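Local coordinates for uncharacterized protein YP_928783.1 (Shewanella amazonensis SB2B, PDB 3KE2), which is of unknown function but, as a member of a winged helix-turn-helix family, possibly binds DNA, at residues H27-A32 against L37-L42. Residues are numbered along the deposited sequence; the frame is centred on the assembly and turned at random.
Sequences HLMDDA and LSLGKL. With NO3 (nitrate ion), chain D.
The short axes of 27-31 and 37-42 approach to 11.7 Å, with 118° between their N-to-C directions. Their closest CA atoms, those of Leu28 and Leu39, remain 8.3 Å apart, and no hydrogen bond links the two segments: the gap is bridged by apolar side chains alone. Leu39 supplies both of its methyl branches. Its CD2 lies 4.0 Å from CD1 of Leu28, the two side chains passing obliquely. CE of Met29, built as selenomethionine, comes within 3.5 Å of CD1 of Leu39. That second pair meets at about a right angle. Met29 leaves its backbone pointing across rather than at helix 36-43, and a chain extended beyond CG brings CE over. One turn after Leu39, Leu42 reaches Leu28 tip to tip: its CD2 faces both methyls of Leu28, with 4.1 Å to CD1 and to CD2 of that residue. CG of Leu42 is anti to the backbone N (chi1 173°), an orientation that extends the branch toward Leu28. Leu39 and Met29 are buried, and their side chains also touch helix 47-55, Leu39 at Leu50 and Met29 at Ile54, whereas Leu28 and Leu42 stay partly exposed. At the start of the second helix a nitrate ion, probably from the crystallisation liquor, accepts a nearly straight bond from Leu37 N to its O3 (2.9 Å, 168°) and another from Leu36 N. Three successive helices sharing this apolar core, followed by the antiparallel hairpin of strands 63-67 and 77-82, are the arrangement of a winged helix-turn-helix domain, in which the contact joins the first two helices.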
loop_
_atom_site.group_PDB
_atom_site.type_symbol
_atom_site.label_atom_id
_atom_site.label_comp_id
_atom_site.label_asym_id
_atom_site.label_seq_id
_atom_site.Cartn_x
_atom_site.Cartn_y
_atom_site.Cartn_z
ATOM N N HIS A 27 -6.561 -0.300 -10.278
ATOM C CA HIS A 27 -6.536 0.656 -11.403
ATOM C C HIS A 27 -7.412 0.127 -12.540
ATOM O O HIS A 27 -8.230 0.853 -13.069
ATOM C CB HIS A 27 -5.082 0.916 -11.839
ATOM C CG HIS A 27 -4.923 1.727 -13.090
ATOM N ND1 HIS A 27 -4.832 3.106 -13.083
ATOM C CD2 HIS A 27 -4.761 1.344 -14.383
ATOM C CE1 HIS A 27 -4.652 3.539 -14.321
ATOM N NE2 HIS A 27 -4.603 2.490 -15.129
ATOM N N LEU A 28 -7.257 -1.149 -12.888
ATOM C CA LEU A 28 -8.058 -1.746 -13.942
ATOM C C LEU A 28 -9.558 -1.632 -13.642
ATOM O O LEU A 28 -10.332 -1.178 -14.478
ATOM C CB LEU A 28 -7.681 -3.201 -14.119
ATOM C CG LEU A 28 -6.321 -3.495 -14.744
ATOM C CD1 LEU A 28 -6.155 -4.998 -14.780
ATOM C CD2 LEU A 28 -6.166 -2.881 -16.145
HETATM N N MSE A 29 -9.934 -2.005 -12.419
HETATM C CA MSE A 29 -11.319 -1.971 -11.956
HETATM C C MSE A 29 -11.909 -0.589 -11.940
HETATM O O MSE A 29 -13.107 -0.413 -12.111
HETATM C CB MSE A 29 -11.386 -2.521 -10.541
HETATM C CG MSE A 29 -11.026 -3.953 -10.455
HETATM SE SE MSE A 29 -10.922 -4.505 -8.635
HETATM C CE MSE A 29 -10.313 -6.227 -8.949
ATOM N N ASP A 30 -11.064 0.402 -11.763
ATOM C CA ASP A 30 -11.527 1.760 -11.676
ATOM C C ASP A 30 -11.760 2.381 -13.051
ATOM O O ASP A 30 -12.575 3.285 -13.173
ATOM C CB ASP A 30 -10.488 2.591 -10.900
ATOM C CG ASP A 30 -11.094 3.800 -10.180
ATOM O OD1 ASP A 30 -12.154 3.654 -9.526
ATOM O OD2 ASP A 30 -10.455 4.878 -10.206
ATOM N N ASP A 31 -11.061 1.921 -14.087
ATOM C CA ASP A 31 -11.213 2.528 -15.436
ATOM C C ASP A 31 -12.219 1.806 -16.359
ATOM O O ASP A 31 -12.585 2.348 -17.395
ATOM C CB ASP A 31 -9.836 2.660 -16.139
ATOM C CG ASP A 31 -8.777 3.503 -15.299
ATOM O OD1 ASP A 31 -8.970 3.798 -14.069
ATOM O OD2 ASP A 31 -7.719 3.856 -15.888
ATOM N N ALA A 32 -12.655 0.610 -15.969
ATOM C CA ALA A 32 -13.618 -0.202 -16.719
ATOM C C ALA A 32 -14.377 -1.184 -15.790
ATOM O O ALA A 32 -13.906 -1.518 -14.706
ATOM C CB ALA A 32 -12.918 -0.970 -17.830
ATOM N N LEU A 37 -13.917 -13.094 -14.345
ATOM C CA LEU A 37 -13.767 -13.637 -15.675
ATOM C C LEU A 37 -13.124 -12.626 -16.637
ATOM O O LEU A 37 -12.249 -12.990 -17.419
ATOM C CB LEU A 37 -15.127 -14.078 -16.211
ATOM C CG LEU A 37 -15.028 -14.883 -17.506
ATOM C CD1 LEU A 37 -13.945 -16.023 -17.369
ATOM C CD2 LEU A 37 -16.412 -15.419 -17.943
ATOM N N SER A 38 -13.532 -11.357 -16.568
ATOM C CA SER A 38 -12.942 -10.356 -17.469
ATOM C C SER A 38 -11.498 -10.087 -17.050
ATOM O O SER A 38 -10.614 -10.041 -17.898
ATOM C CB SER A 38 -13.764 -9.047 -17.552
ATOM O OG SER A 38 -13.799 -8.345 -16.330
ATOM N N LEU A 39 -11.259 -9.943 -15.751
ATOM C CA LEU A 39 -9.898 -9.733 -15.284
ATOM C C LEU A 39 -8.964 -10.904 -15.696
ATOM O O LEU A 39 -7.817 -10.688 -16.061
ATOM C CB LEU A 39 -9.868 -9.508 -13.767
ATOM C CG LEU A 39 -10.425 -8.147 -13.316
ATOM C CD1 LEU A 39 -10.707 -8.107 -11.819
ATOM C CD2 LEU A 39 -9.482 -7.019 -13.720
ATOM N N GLY A 40 -9.472 -12.129 -15.675
ATOM C CA GLY A 40 -8.658 -13.275 -16.026
ATOM C C GLY A 40 -8.199 -13.267 -17.470
ATOM O O GLY A 40 -7.017 -13.494 -17.754
ATOM N N LYS A 41 -9.131 -12.977 -18.378
ATOM C CA LYS A 41 -8.836 -12.960 -19.817
ATOM C C LYS A 41 -7.894 -11.828 -20.210
ATOM O O LYS A 41 -7.074 -11.994 -21.126
ATOM C CB LYS A 41 -10.107 -12.839 -20.614
ATOM C CG LYS A 41 -11.021 -14.016 -20.482
ATOM C CD LYS A 41 -12.330 -13.721 -21.195
ATOM C CE LYS A 41 -13.242 -14.937 -21.292
ATOM N NZ LYS A 41 -14.527 -14.571 -21.972
ATOM N N LEU A 42 -8.014 -10.694 -19.519
ATOM C CA LEU A 42 -7.166 -9.531 -19.777
ATOM C C LEU A 42 -5.774 -9.624 -19.197
ATOM O O LEU A 42 -4.821 -9.198 -19.834
ATOM C CB LEU A 42 -7.792 -8.252 -19.188
ATOM C CG LEU A 42 -6.918 -6.981 -19.237
ATOM C CD1 LEU A 42 -6.545 -6.589 -20.688
ATOM C CD2 LEU A 42 -7.621 -5.854 -18.533
HETATM N N NO3 D . -17.127 -13.271 -11.940
HETATM O O1 NO3 D . -16.572 -12.514 -10.917
HETATM O O2 NO3 D . -18.232 -14.081 -11.674
HETATM O O3 NO3 D . -16.566 -13.192 -13.213
#